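Local atomic coordinates of Lys-gingipain catalytic subunit (Porphyromonas gingivalis, PDB entry 6I9A), a protein that cleaves peptide bonds after lysine as a calcium-binding secreted cysteine endopeptidase, and may act as a virulence factor in periodontal disease. Residues Ile245-Ile250 with Glu355-Leu360; Trp285-Tyr290 with His351-Ala356; Asp314-Glu319 with Asn326-Ala331. All coordinates share one frame; numbering follows the deposited sequence.

Contact 1 (Ile245-Ile250 with Glu355-Leu360); sequences IGNCCI and EAYHVL. With H8E (benzyl-N-[(2S)-1-[[(3S)-7-amino-1-(benzylamino)-1,2-dioxoheptan-3-yl]amino]-5-(2-methyl-2-phenylhydrazinyl)-1,5-dioxopentan-2-yl]carbamate), chain I.
Asn247 points its amide nitrogen at the phenol of Tyr357, and ND2 gives OH a hydrogen bond of 3.0 Å that is nearly straight, 168° at the hydrogen. The donor works within its own amide plane, which stands 50° from the plane of the ring, and the two side chains cross at about a right angle. With chi1 at -66°, CG of Asn247 sits beside its backbone nitrogen, opposite the carbonyl carbon; this sends the amide back toward the tyrosine. Asparagine suits the place because its amide can do both jobs, ND2 donating to Tyr357 and OD1 accepting from Asn212, which settles its flip from both ends. Tyr357, the first residue to leave the helix, touches Ile277 of strand 273-279 and stacks its ring on Trp291. Its hydroxyl, accepting from ND2, is also hydrogen-bonded to OD1 of Asp288, probably as the donor. The backbone O of Asn247 takes a hydrogen bond from H8E NAB, the lysine-like amine of the inhibitor, at 2.9 Å. Two residues on, the nucleophile Cys249 is joined covalently through SG to H8E CBN (2.0 Å), while its N donates to H8E OAG at 2.8 Å, as in an oxyanion hole. The bond series from amide to phenol to carboxylate probably fixes Asp288 for the substrate lysine and ties lysine recognition to the loop after strand 242-247, which carries the nucleophile.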
loop_
_atom_site.group_PDB
_atom_site.type_symbol
_atom_site.label_atom_id
_atom_site.label_comp_id
_atom_site.label_asym_id
_atom_site.label_seq_id
_atom_site.Cartn_x
_atom_site.Cartn_y
_atom_site.Cartn_z
ATOM N N ILE A 245 -6.759 -3.797 -6.878
ATOM C CA ILE A 245 -7.462 -4.370 -5.691
ATOM C C ILE A 245 -8.461 -5.391 -6.215
ATOM O O ILE A 245 -9.364 -5.054 -7.023
ATOM C CB ILE A 245 -8.175 -3.277 -4.879
ATOM C CG1 ILE A 245 -7.147 -2.238 -4.405
ATOM C CG2 ILE A 245 -8.928 -3.923 -3.690
ATOM C CD1 ILE A 245 -7.727 -1.162 -3.485
ATOM N N GLY A 246 -8.298 -6.633 -5.783
ATOM C CA GLY A 246 -9.232 -7.714 -6.107
ATOM C C GLY A 246 -10.086 -8.014 -4.879
ATOM O O GLY A 246 -9.597 -8.607 -3.905
ATOM N N ASN A 247 -11.310 -7.474 -4.868
ATOM C CA ASN A 247 -12.285 -7.808 -3.814
ATOM C C ASN A 247 -13.024 -9.065 -4.272
ATOM O O ASN A 247 -14.068 -9.011 -4.952
ATOM C CB ASN A 247 -13.223 -6.654 -3.560
ATOM C CG ASN A 247 -12.526 -5.438 -2.979
ATOM O OD1 ASN A 247 -12.492 -4.358 -3.573
ATOM N ND2 ASN A 247 -11.933 -5.612 -1.786
ATOM N N CYS A 248 -12.381 -10.210 -4.003
ATOM C CA CYS A 248 -12.753 -11.515 -4.581
ATOM C C CYS A 248 -11.995 -12.591 -3.854
ATOM O O CYS A 248 -11.038 -12.315 -3.113
ATOM C CB CYS A 248 -12.483 -11.570 -6.089
ATOM S SG CYS A 248 -10.762 -11.246 -6.553
ATOM N N CYS A 249 -12.329 -13.842 -4.083
ATOM C CA CYS A 249 -11.612 -14.948 -3.457
ATOM C C CYS A 249 -10.190 -15.094 -3.950
ATOM O O CYS A 249 -9.915 -14.851 -5.130
ATOM C CB CYS A 249 -12.350 -16.264 -3.763
ATOM S SG CYS A 249 -14.034 -16.351 -3.055
ATOM N N ILE A 250 -9.319 -15.507 -3.033
ATOM C CA ILE A 250 -8.066 -16.267 -3.126
ATOM C C ILE A 250 -6.997 -15.760 -4.121
ATOM O O ILE A 250 -5.955 -16.439 -4.197
ATOM C CB ILE A 250 -8.344 -17.786 -3.346
ATOM C CG1 ILE A 250 -9.060 -18.083 -4.680
ATOM C CG2 ILE A 250 -9.149 -18.328 -2.142
ATOM C CD1 ILE A 250 -9.325 -19.609 -4.901
ATOM N N GLU A 355 -7.166 -11.603 8.969
ATOM C CA GLU A 355 -6.284 -12.667 8.498
ATOM C C GLU A 355 -6.259 -12.787 6.961
ATOM O O GLU A 355 -5.300 -13.340 6.404
ATOM C CB GLU A 355 -6.747 -14.020 9.044
ATOM C CG GLU A 355 -6.493 -14.261 10.526
ATOM C CD GLU A 355 -6.908 -15.641 10.984
ATOM O OE1 GLU A 355 -7.713 -16.311 10.294
ATOM O OE2 GLU A 355 -6.397 -16.071 12.039
ATOM N N ALA A 356 -7.346 -12.389 6.299
ATOM C CA ALA A 356 -7.534 -12.670 4.881
ATOM C C ALA A 356 -6.788 -11.716 3.939
ATOM O O ALA A 356 -6.115 -12.146 3.008
ATOM C CB ALA A 356 -9.029 -12.609 4.541
ATOM N N TYR A 357 -7.001 -10.401 4.138
ATOM C CA TYR A 357 -6.493 -9.410 3.182
ATOM C C TYR A 357 -5.021 -9.151 3.364
ATOM O O TYR A 357 -4.505 -9.080 4.511
ATOM C CB TYR A 357 -7.333 -8.143 3.237
ATOM C CG TYR A 357 -8.507 -8.190 2.265
ATOM C CD1 TYR A 357 -9.735 -8.757 2.628
ATOM C CD2 TYR A 357 -8.367 -7.742 0.957
ATOM C CE1 TYR A 357 -10.785 -8.837 1.716
ATOM C CE2 TYR A 357 -9.423 -7.800 0.057
ATOM C CZ TYR A 357 -10.631 -8.335 0.444
ATOM O OH TYR A 357 -11.647 -8.340 -0.485
ATOM N N HIS A 358 -4.324 -9.016 2.243
ATOM C CA HIS A 358 -2.888 -8.745 2.237
ATOM C C HIS A 358 -2.549 -7.718 1.207
ATOM O O HIS A 358 -3.224 -7.600 0.183
ATOM C CB HIS A 358 -2.133 -10.051 1.868
ATOM C CG HIS A 358 -2.152 -11.080 2.967
ATOM N ND1 HIS A 358 -3.256 -11.852 3.216
ATOM C CD2 HIS A 358 -1.199 -11.380 3.893
ATOM C CE1 HIS A 358 -2.949 -12.608 4.280
ATOM N NE2 HIS A 358 -1.719 -12.349 4.724
ATOM N N VAL A 359 -1.394 -7.057 1.453
ATOM C CA VAL A 359 -0.714 -6.282 0.437
ATOM C C VAL A 359 0.465 -7.122 -0.090
ATOM O O VAL A 359 1.329 -7.548 0.702
ATOM C CB VAL A 359 -0.185 -4.936 0.962
ATOM C CG1 VAL A 359 0.572 -4.203 -0.169
ATOM C CG2 VAL A 359 -1.324 -4.035 1.492
ATOM N N LEU A 360 0.514 -7.282 -1.413
ATOM C CA LEU A 360 1.674 -7.822 -2.148
ATOM C C LEU A 360 2.257 -6.650 -2.946
ATOM O O LEU A 360 1.523 -5.794 -3.461
ATOM C CB LEU A 360 1.269 -8.978 -3.062
ATOM C CG LEU A 360 0.865 -10.234 -2.269
ATOM C CD1 LEU A 360 -0.012 -11.171 -3.102
ATOM C CD2 LEU A 360 2.128 -10.978 -1.794
HETATM C CAQ H8E I . -13.481 -19.418 -8.721
HETATM C CAK H8E I . -13.307 -19.503 -10.118
HETATM C CAH H8E I . -14.358 -19.164 -10.973
HETATM C CAL H8E I . -15.592 -18.757 -10.473
HETATM C CAR H8E I . -15.737 -18.702 -9.095
HETATM C CBO H8E I . -14.709 -18.980 -8.205
HETATM C CBA H8E I . -14.981 -18.935 -6.822
HETATM N NBE H8E I . -14.797 -17.595 -6.240
HETATM C CBL H8E I . -15.543 -17.132 -5.199
HETATM O OAE H8E I . -16.503 -17.775 -4.756
HETATM C CBN H8E I . -15.132 -15.778 -4.630
HETATM O OAG H8E I . -14.420 -15.089 -5.423
HETATM C CBS H8E I . -16.340 -15.034 -3.979
HETATM C CBB H8E I . -16.115 -13.523 -3.842
HETATM C CAY H8E I . -17.347 -12.782 -3.315
HETATM C CAX H8E I . -17.098 -11.324 -2.919
HETATM C CAW H8E I . -16.890 -10.423 -4.130
HETATM N NAB H8E I . -16.689 -9.018 -3.665
HETATM N NBG H8E I . -16.737 -15.598 -2.683
HETATM C C H8E I . -17.929 -16.111 -2.378
HETATM O O H8E I . -18.871 -16.240 -3.150
HETATM C CA H8E I . -17.970 -16.722 -0.984
HETATM N N H8E I . -19.325 -16.803 -0.448
HETATM C CBK H8E I . -20.041 -15.701 -0.109
HETATM O OAD H8E I . -19.593 -14.575 -0.371
HETATM O OBI H8E I . -21.162 -15.929 0.465
HETATM C CBD H8E I . -22.047 -14.794 0.785
HETATM C CBP H8E I . -23.370 -15.259 1.202
HETATM C CAS H8E I . -23.730 -15.357 2.547
HETATM C CAM H8E I . -25.021 -15.788 2.977
HETATM C CAI H8E I . -25.902 -16.188 1.957
HETATM C CAN H8E I . -25.516 -16.155 0.625
HETATM C CAT H8E I . -24.272 -15.696 0.230
HETATM C CB H8E I . -17.368 -18.137 -1.029
HETATM C CG H8E I . -18.123 -19.093 -1.990
HETATM C CD H8E I . -17.306 -20.316 -2.288
HETATM O OE1 H8E I . -17.302 -21.272 -1.511
HETATM N NE2 H8E I . -16.572 -20.192 -3.409
HETATM N NBT H8E I . -15.615 -21.145 -3.792
HETATM C CAA H8E I . -14.242 -20.576 -3.845
HETATM C CBQ H8E I . -16.080 -22.106 -4.741
HETATM C CAU H8E I . -15.208 -22.753 -5.630
HETATM C CAO H8E I . -15.686 -23.727 -6.502
HETATM C CAJ H8E I . -17.035 -24.058 -6.506
HETATM C CAP H8E I . -17.919 -23.399 -5.663
HETATM C CAV H8E I . -17.441 -22.441 -4.767
#

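Contact 2 (Trp285-Tyr290 with His351-Ala356); sequences WGEDYY and HYYWEA. With H8E (benzyl-N-[(2S)-1-[[(3S)-7-amino-1-(benzylamino)-1,2-dioxoheptan-3-yl]amino]-5-(2-methyl-2-phenylhydrazinyl)-1,5-dioxopentan-2-yl]carbamate), chain I.
Asp288 OD1 is gripped by two tyrosine hydroxyls, that of Tyr357 and that of Tyr353, whose OH donates a short bond of 2.6 Å to it. This oxygen lies in the plane of the Tyr353 ring, at its edge, yet the phenol meets the carboxylate from above, 61° out of the carboxylate plane; the two planes are almost perpendicular, 81° apart. With OD1 held by the two phenols, OD2, steadied by a hydrogen bond with Ser283, receives the amine of the inhibitor, H8E NAB, at 2.9 Å. An aspartate suits the place where the lysine-like amine ends, probably as for the lysine of a substrate. The pocket belongs to the caspase-like α/β catalytic domain of this C25 peptidase, and helix 285-293 forms one of its walls. Trp285, at the start of that helix, lays its indole along the aliphatic part of the lysine-like side chain, H8E CAY riding 3.4 Å above the ring plane, toward the rim. The backbone N of Trp285 adds a hydrogen bond to the carbamate oxygen H8E OAD at 3.0 Å. Glu287 meets the same tyrosine by a CH-pi contact: its CB lies over one face, 3.5 Å from the centroid of the Tyr353 ring. Its chain then bends at chi2 (81°) and carries the carboxylate away from the phenol, where OE2 accepts from Gly349 N and OE1 from His347 N, so that the buried acid is met by backbone amides just ahead of helix 350-356.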
loop_
_atom_site.group_PDB
_atom_site.type_symbol
_atom_site.label_atom_id
_atom_site.label_comp_id
_atom_site.label_asym_id
_atom_site.label_seq_id
_atom_site.Cartn_x
_atom_site.Cartn_y
_atom_site.Cartn_z
ATOM N N TRP A 285 -19.303 -11.644 -0.053
ATOM C CA TRP A 285 -20.016 -10.507 -0.639
ATOM C C TRP A 285 -20.362 -9.444 0.378
ATOM O O TRP A 285 -20.258 -8.249 0.069
ATOM C CB TRP A 285 -21.282 -11.021 -1.344
ATOM C CG TRP A 285 -21.014 -11.647 -2.684
ATOM C CD1 TRP A 285 -20.937 -12.978 -2.964
ATOM C CD2 TRP A 285 -20.715 -10.957 -3.921
ATOM N NE1 TRP A 285 -20.646 -13.171 -4.305
ATOM C CE2 TRP A 285 -20.504 -11.955 -4.906
ATOM C CE3 TRP A 285 -20.627 -9.602 -4.289
ATOM C CZ2 TRP A 285 -20.223 -11.647 -6.229
ATOM C CZ3 TRP A 285 -20.361 -9.293 -5.619
ATOM C CH2 TRP A 285 -20.147 -10.314 -6.562
ATOM N N GLY A 286 -20.866 -9.823 1.561
ATOM C CA GLY A 286 -21.276 -8.797 2.522
ATOM C C GLY A 286 -20.129 -7.982 3.069
ATOM O O GLY A 286 -20.076 -6.763 2.932
ATOM N N GLU A 287 -19.119 -8.673 3.648
ATOM C CA GLU A 287 -17.963 -7.943 4.192
ATOM C C GLU A 287 -17.246 -7.167 3.091
ATOM O O GLU A 287 -16.803 -6.068 3.383
ATOM C CB GLU A 287 -16.985 -8.852 4.910
ATOM C CG GLU A 287 -17.285 -9.114 6.381
ATOM C CD GLU A 287 -18.333 -10.161 6.690
ATOM O OE1 GLU A 287 -19.081 -10.582 5.774
ATOM O OE2 GLU A 287 -18.389 -10.572 7.885
ATOM N N ASP A 288 -17.128 -7.707 1.855
ATOM C CA ASP A 288 -16.444 -6.911 0.825
ATOM C C ASP A 288 -17.236 -5.652 0.486
ATOM O O ASP A 288 -16.660 -4.627 0.096
ATOM C CB ASP A 288 -16.214 -7.713 -0.452
ATOM C CG ASP A 288 -14.960 -8.559 -0.510
ATOM O OD1 ASP A 288 -14.181 -8.577 0.499
ATOM O OD2 ASP A 288 -14.719 -9.144 -1.574
ATOM N N TYR A 289 -18.593 -5.721 0.561
ATOM C CA TYR A 289 -19.417 -4.525 0.312
ATOM C C TYR A 289 -19.033 -3.422 1.320
ATOM O O TYR A 289 -18.758 -2.298 0.954
ATOM C CB TYR A 289 -20.883 -4.936 0.371
ATOM C CG TYR A 289 -21.941 -3.917 0.036
ATOM C CD1 TYR A 289 -21.752 -2.961 -0.972
ATOM C CD2 TYR A 289 -23.211 -4.031 0.582
ATOM C CE1 TYR A 289 -22.803 -2.125 -1.359
ATOM C CE2 TYR A 289 -24.267 -3.246 0.153
ATOM C CZ TYR A 289 -24.057 -2.292 -0.814
ATOM O OH TYR A 289 -25.102 -1.477 -1.259
ATOM N N TYR A 290 -19.051 -3.783 2.594
ATOM C CA TYR A 290 -18.699 -2.806 3.621
ATOM C C TYR A 290 -17.264 -2.335 3.469
ATOM O O TYR A 290 -16.974 -1.150 3.645
ATOM C CB TYR A 290 -18.859 -3.409 5.053
ATOM C CG TYR A 290 -20.203 -4.078 5.277
ATOM C CD1 TYR A 290 -21.386 -3.439 4.925
ATOM C CD2 TYR A 290 -20.284 -5.319 5.897
ATOM C CE1 TYR A 290 -22.617 -4.060 5.110
ATOM C CE2 TYR A 290 -21.509 -5.938 6.113
ATOM C CZ TYR A 290 -22.670 -5.295 5.727
ATOM O OH TYR A 290 -23.877 -5.924 5.937
ATOM N N HIS A 351 -12.368 -11.043 12.432
ATOM C CA HIS A 351 -11.086 -11.704 12.618
ATOM C C HIS A 351 -10.625 -12.347 11.277
ATOM O O HIS A 351 -9.460 -12.217 10.872
ATOM C CB HIS A 351 -11.205 -12.719 13.757
ATOM C CG HIS A 351 -9.907 -13.313 14.196
ATOM N ND1 HIS A 351 -9.868 -14.092 15.349
ATOM C CD2 HIS A 351 -8.646 -13.211 13.708
ATOM C CE1 HIS A 351 -8.601 -14.474 15.506
ATOM N NE2 HIS A 351 -7.815 -13.954 14.551
ATOM N N TYR A 352 -11.541 -13.056 10.627
ATOM C CA TYR A 352 -11.263 -13.641 9.336
ATOM C C TYR A 352 -10.714 -12.586 8.366
ATOM O O TYR A 352 -9.741 -12.834 7.663
ATOM C CB TYR A 352 -12.553 -14.278 8.801
ATOM C CG TYR A 352 -12.416 -14.991 7.481
ATOM C CD1 TYR A 352 -12.370 -14.283 6.288
ATOM C CD2 TYR A 352 -12.458 -16.381 7.410
ATOM C CE1 TYR A 352 -12.327 -14.937 5.063
ATOM C CE2 TYR A 352 -12.419 -17.043 6.189
ATOM C CZ TYR A 352 -12.353 -16.323 5.022
ATOM O OH TYR A 352 -12.384 -17.010 3.829
ATOM N N TYR A 353 -11.383 -11.413 8.289
ATOM C CA TYR A 353 -10.940 -10.361 7.339
ATOM C C TYR A 353 -9.537 -9.860 7.644
ATOM O O TYR A 353 -8.739 -9.690 6.706
ATOM C CB TYR A 353 -11.943 -9.192 7.257
ATOM C CG TYR A 353 -12.819 -9.386 6.027
ATOM C CD1 TYR A 353 -12.775 -8.486 4.965
ATOM C CD2 TYR A 353 -13.603 -10.531 5.878
ATOM C CE1 TYR A 353 -13.480 -8.727 3.787
ATOM C CE2 TYR A 353 -14.253 -10.812 4.682
ATOM C CZ TYR A 353 -14.187 -9.906 3.645
ATOM O OH TYR A 353 -14.851 -10.185 2.483
ATOM N N TRP A 354 -9.191 -9.671 8.933
ATOM C CA TRP A 354 -7.826 -9.232 9.253
ATOM C C TRP A 354 -6.828 -10.299 8.865
ATOM O O TRP A 354 -5.721 -9.943 8.448
ATOM C CB TRP A 354 -7.746 -8.844 10.731
ATOM C CG TRP A 354 -8.451 -7.550 11.032
ATOM C CD1 TRP A 354 -9.722 -7.391 11.543
ATOM C CD2 TRP A 354 -7.960 -6.231 10.742
ATOM N NE1 TRP A 354 -10.035 -6.055 11.617
ATOM C CE2 TRP A 354 -8.969 -5.309 11.126
ATOM C CE3 TRP A 354 -6.776 -5.745 10.168
ATOM C CZ2 TRP A 354 -8.806 -3.920 10.991
ATOM C CZ3 TRP A 354 -6.610 -4.383 10.064
ATOM C CH2 TRP A 354 -7.622 -3.475 10.439
ATOM N N GLU A 355 -7.166 -11.603 8.969
ATOM C CA GLU A 355 -6.284 -12.667 8.498
ATOM C C GLU A 355 -6.259 -12.787 6.961
ATOM O O GLU A 355 -5.300 -13.340 6.404
ATOM C CB GLU A 355 -6.747 -14.020 9.044
ATOM C CG GLU A 355 -6.493 -14.261 10.526
ATOM C CD GLU A 355 -6.908 -15.641 10.984
ATOM O OE1 GLU A 355 -7.713 -16.311 10.294
ATOM O OE2 GLU A 355 -6.397 -16.071 12.039
ATOM N N ALA A 356 -7.346 -12.389 6.299
ATOM C CA ALA A 356 -7.534 -12.670 4.881
ATOM C C ALA A 356 -6.788 -11.716 3.939
ATOM O O ALA A 356 -6.115 -12.146 3.008
ATOM C CB ALA A 356 -9.029 -12.609 4.541
HETATM C CAQ H8E I . -13.481 -19.418 -8.721
HETATM C CAK H8E I . -13.307 -19.503 -10.118
HETATM C CAH H8E I . -14.358 -19.164 -10.973
HETATM C CAL H8E I . -15.592 -18.757 -10.473
HETATM C CAR H8E I . -15.737 -18.702 -9.095
HETATM C CBO H8E I . -14.709 -18.980 -8.205
HETATM C CBA H8E I . -14.981 -18.935 -6.822
HETATM N NBE H8E I . -14.797 -17.595 -6.240
HETATM C CBL H8E I . -15.543 -17.132 -5.199
HETATM O OAE H8E I . -16.503 -17.775 -4.756
HETATM C CBN H8E I . -15.132 -15.778 -4.630
HETATM O OAG H8E I . -14.420 -15.089 -5.423
HETATM C CBS H8E I . -16.340 -15.034 -3.979
HETATM C CBB H8E I . -16.115 -13.523 -3.842
HETATM C CAY H8E I . -17.347 -12.782 -3.315
HETATM C CAX H8E I . -17.098 -11.324 -2.919
HETATM C CAW H8E I . -16.890 -10.423 -4.130
HETATM N NAB H8E I . -16.689 -9.018 -3.665
HETATM N NBG H8E I . -16.737 -15.598 -2.683
HETATM C C H8E I . -17.929 -16.111 -2.378
HETATM O O H8E I . -18.871 -16.240 -3.150
HETATM C CA H8E I . -17.970 -16.722 -0.984
HETATM N N H8E I . -19.325 -16.803 -0.448
HETATM C CBK H8E I . -20.041 -15.701 -0.109
HETATM O OAD H8E I . -19.593 -14.575 -0.371
HETATM O OBI H8E I . -21.162 -15.929 0.465
HETATM C CBD H8E I . -22.047 -14.794 0.785
HETATM C CBP H8E I . -23.370 -15.259 1.202
HETATM C CAS H8E I . -23.730 -15.357 2.547
HETATM C CAM H8E I . -25.021 -15.788 2.977
HETATM C CAI H8E I . -25.902 -16.188 1.957
HETATM C CAN H8E I . -25.516 -16.155 0.625
HETATM C CAT H8E I . -24.272 -15.696 0.230
HETATM C CB H8E I . -17.368 -18.137 -1.029
HETATM C CG H8E I . -18.123 -19.093 -1.990
HETATM C CD H8E I . -17.306 -20.316 -2.288
HETATM O OE1 H8E I . -17.302 -21.272 -1.511
HETATM N NE2 H8E I . -16.572 -20.192 -3.409
HETATM N NBT H8E I . -15.615 -21.145 -3.792
HETATM C CAA H8E I . -14.242 -20.576 -3.845
HETATM C CBQ H8E I . -16.080 -22.106 -4.741
HETATM C CAU H8E I . -15.208 -22.753 -5.630
HETATM C CAO H8E I . -15.686 -23.727 -6.502
HETATM C CAJ H8E I . -17.035 -24.058 -6.506
HETATM C CAP H8E I . -17.919 -23.399 -5.663
HETATM C CAV H8E I . -17.441 -22.441 -4.767
#

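Contact 3 (Asp314-Glu319 with Asn326-Ala331); sequences DATFLE and NSIMWA. With NA (sodium ion), chain E; NA (sodium ion), chain F.
No ring enters the meeting of Ala315 and Thr316 with Ala331 and Ile328; the flat groups that matter, a carboxylate and several peptide carbonyls, belong to helix 312-317 and the turn after it, and they bind sodium ions through their oxygen atoms. At one, Asp314 OD2 binds the ion at 2.4 Å, close to the carboxylate plane, joined by a water and by Tyr174, Val293, Thr308 and Ser309. At the other, the carbonyl oxygens of Ala315 (O to sodium 2.7 Å), Thr316 and Leu318 converge with the backbone oxygens of Ser321 and Tyr322 and OD1 of Asn323. This second site spans the end of helix 312-317 and the loop that follows, so the ion ties the last turn of that helix to the connection with helix 325-342; the two consecutive helices, joined by a short loop, run in broadly opposite senses. Two alanines, with nothing beyond CB, let the helices approach: CB of Ala315 meets CB of Ala331 at 3.3 Å, tighter than usual van der Waals contact. The CA atoms of Thr316 and Ile328 are 5.9 Å apart. Thr316 has its hydroxyl beside the backbone nitrogen (chi1 -62°), where OG1 can hydrogen-bond back to Ser312 in the preceding turn. A polar atom satisfied within its own helix can then accept apolar neighbours: Ile328 spreads across OG1, with CG1 nearest at 3.4 Å and CG2 and CD1 both at 3.7 Å. A branched isoleucine suits this spot, since its side chain also touches Leu243 and Ile245 of strand 242-247.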
loop_
_atom_site.group_PDB
_atom_site.type_symbol
_atom_site.label_atom_id
_atom_site.label_comp_id
_atom_site.label_asym_id
_atom_site.label_seq_id
_atom_site.Cartn_x
_atom_site.Cartn_y
_atom_site.Cartn_z
ATOM N N ASP A 314 -13.730 5.894 0.788
ATOM C CA ASP A 314 -13.815 7.129 1.567
ATOM C C ASP A 314 -12.463 7.469 2.172
ATOM O O ASP A 314 -12.015 8.634 2.121
ATOM C CB ASP A 314 -14.824 7.006 2.718
ATOM C CG ASP A 314 -16.260 6.731 2.355
ATOM O OD1 ASP A 314 -16.769 7.381 1.382
ATOM O OD2 ASP A 314 -16.895 5.888 3.032
ATOM N N ALA A 315 -11.771 6.466 2.751
ATOM C CA ALA A 315 -10.513 6.727 3.421
ATOM C C ALA A 315 -9.474 7.155 2.410
ATOM O O ALA A 315 -8.719 8.113 2.666
ATOM C CB ALA A 315 -10.076 5.445 4.125
ATOM N N THR A 316 -9.436 6.472 1.260
ATOM C CA THR A 316 -8.458 6.819 0.220
ATOM C C THR A 316 -8.525 8.328 -0.033
ATOM O O THR A 316 -7.479 9.000 -0.119
ATOM C CB THR A 316 -8.802 6.043 -1.080
ATOM O OG1 THR A 316 -8.712 4.610 -0.840
ATOM C CG2 THR A 316 -7.787 6.372 -2.155
ATOM N N PHE A 317 -9.748 8.840 -0.199
ATOM C CA PHE A 317 -9.925 10.223 -0.611
ATOM C C PHE A 317 -9.950 11.257 0.517
ATOM O O PHE A 317 -10.000 12.448 0.233
ATOM C CB PHE A 317 -11.168 10.332 -1.503
ATOM C CG PHE A 317 -10.875 9.830 -2.901
ATOM C CD1 PHE A 317 -10.838 8.471 -3.180
ATOM C CD2 PHE A 317 -10.473 10.716 -3.902
ATOM C CE1 PHE A 317 -10.404 8.004 -4.434
ATOM C CE2 PHE A 317 -10.097 10.240 -5.158
ATOM C CZ PHE A 317 -10.037 8.911 -5.408
ATOM N N LEU A 318 -9.825 10.848 1.780
ATOM C CA LEU A 318 -9.507 11.810 2.834
ATOM C C LEU A 318 -8.126 12.382 2.491
ATOM O O LEU A 318 -7.185 11.652 2.183
ATOM C CB LEU A 318 -9.473 11.154 4.220
ATOM C CG LEU A 318 -10.814 10.733 4.753
ATOM C CD1 LEU A 318 -10.605 9.971 6.080
ATOM C CD2 LEU A 318 -11.750 11.924 4.973
ATOM N N GLU A 319 -8.017 13.700 2.517
ATOM C CA GLU A 319 -6.768 14.344 2.144
ATOM C C GLU A 319 -5.676 14.187 3.198
ATOM O O GLU A 319 -4.497 14.081 2.821
ATOM C CB GLU A 319 -6.998 15.844 1.870
ATOM C CG GLU A 319 -7.813 16.107 0.612
ATOM C CD GLU A 319 -7.183 15.726 -0.715
ATOM O OE1 GLU A 319 -7.929 15.662 -1.717
ATOM O OE2 GLU A 319 -5.953 15.495 -0.767
ATOM N N ASN A 326 -1.211 0.461 2.253
ATOM C CA ASN A 326 -1.660 -0.337 3.405
ATOM C C ASN A 326 -2.879 0.289 4.037
ATOM O O ASN A 326 -3.766 -0.452 4.498
ATOM C CB ASN A 326 -0.559 -0.452 4.470
ATOM C CG ASN A 326 0.193 -1.754 4.339
ATOM O OD1 ASN A 326 1.269 -1.830 3.725
ATOM N ND2 ASN A 326 -0.353 -2.827 4.920
ATOM N N SER A 327 -2.961 1.622 4.140
ATOM C CA SER A 327 -4.090 2.244 4.820
ATOM C C SER A 327 -5.405 2.000 4.083
ATOM O O SER A 327 -6.461 2.048 4.717
ATOM C CB SER A 327 -3.845 3.733 5.049
ATOM O OG SER A 327 -3.958 4.473 3.844
ATOM N N ILE A 328 -5.385 1.804 2.769
ATOM C CA ILE A 328 -6.646 1.522 2.010
ATOM C C ILE A 328 -7.190 0.189 2.517
ATOM O O ILE A 328 -8.391 0.046 2.802
ATOM C CB ILE A 328 -6.391 1.512 0.497
ATOM C CG1 ILE A 328 -5.900 2.893 0.031
ATOM C CG2 ILE A 328 -7.630 1.071 -0.252
ATOM C CD1 ILE A 328 -5.451 2.915 -1.416
ATOM N N MET A 329 -6.296 -0.827 2.619
ATOM C CA MET A 329 -6.704 -2.153 3.117
ATOM C C MET A 329 -7.182 -2.078 4.570
ATOM O O MET A 329 -8.179 -2.681 4.931
ATOM C CB MET A 329 -5.523 -3.113 2.959
ATOM C CG MET A 329 -5.845 -4.536 3.408
ATOM S SD MET A 329 -4.491 -5.676 3.127
ATOM C CE MET A 329 -3.447 -5.366 4.558
ATOM N N TRP A 330 -6.460 -1.297 5.384
ATOM C CA TRP A 330 -6.787 -1.108 6.797
ATOM C C TRP A 330 -8.201 -0.548 6.914
ATOM O O TRP A 330 -9.015 -1.037 7.692
ATOM C CB TRP A 330 -5.771 -0.116 7.382
ATOM C CG TRP A 330 -5.910 0.039 8.863
ATOM C CD1 TRP A 330 -6.706 0.922 9.524
ATOM C CD2 TRP A 330 -5.167 -0.661 9.850
ATOM N NE1 TRP A 330 -6.511 0.783 10.902
ATOM C CE2 TRP A 330 -5.568 -0.176 11.113
ATOM C CE3 TRP A 330 -4.213 -1.665 9.780
ATOM C CZ2 TRP A 330 -5.019 -0.681 12.311
ATOM C CZ3 TRP A 330 -3.677 -2.157 10.943
ATOM C CH2 TRP A 330 -4.084 -1.671 12.182
ATOM N N ALA A 331 -8.519 0.511 6.160
ATOM C CA ALA A 331 -9.843 1.144 6.203
ATOM C C ALA A 331 -10.930 0.141 5.809
ATOM O O ALA A 331 -12.006 0.118 6.417
ATOM C CB ALA A 331 -9.857 2.357 5.267
HETATM NA NA NA E . -6.496 9.461 2.079
HETATM NA NA NA F . -19.159 5.355 3.339
HETATM O O HOH W 1 -19.449 7.453 4.560
#

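Contacts 1 and 2 are neighbours, their centres about 9 Å apart; they share Glu355 and Ala356 and both touch the inhibitor. The centre of contact 3 lies about 15 Å from that of contact 1 and about 16 Å from that of contact 2. Along the chain, strand 242-247 comes first, then helices 285-293, 312-317 and 325-342, and finally helix 350-356 with strand 357-361, so contact 3 falls between the paired segments of the other two. The two strands belong to one mixed sheet. Met329 packs its SD on the backbone of Tyr357 and His358, and Trp330 meets Trp354. Helix 325-342 thus joins the sodium-bound region to the back of the lysine-specific active site.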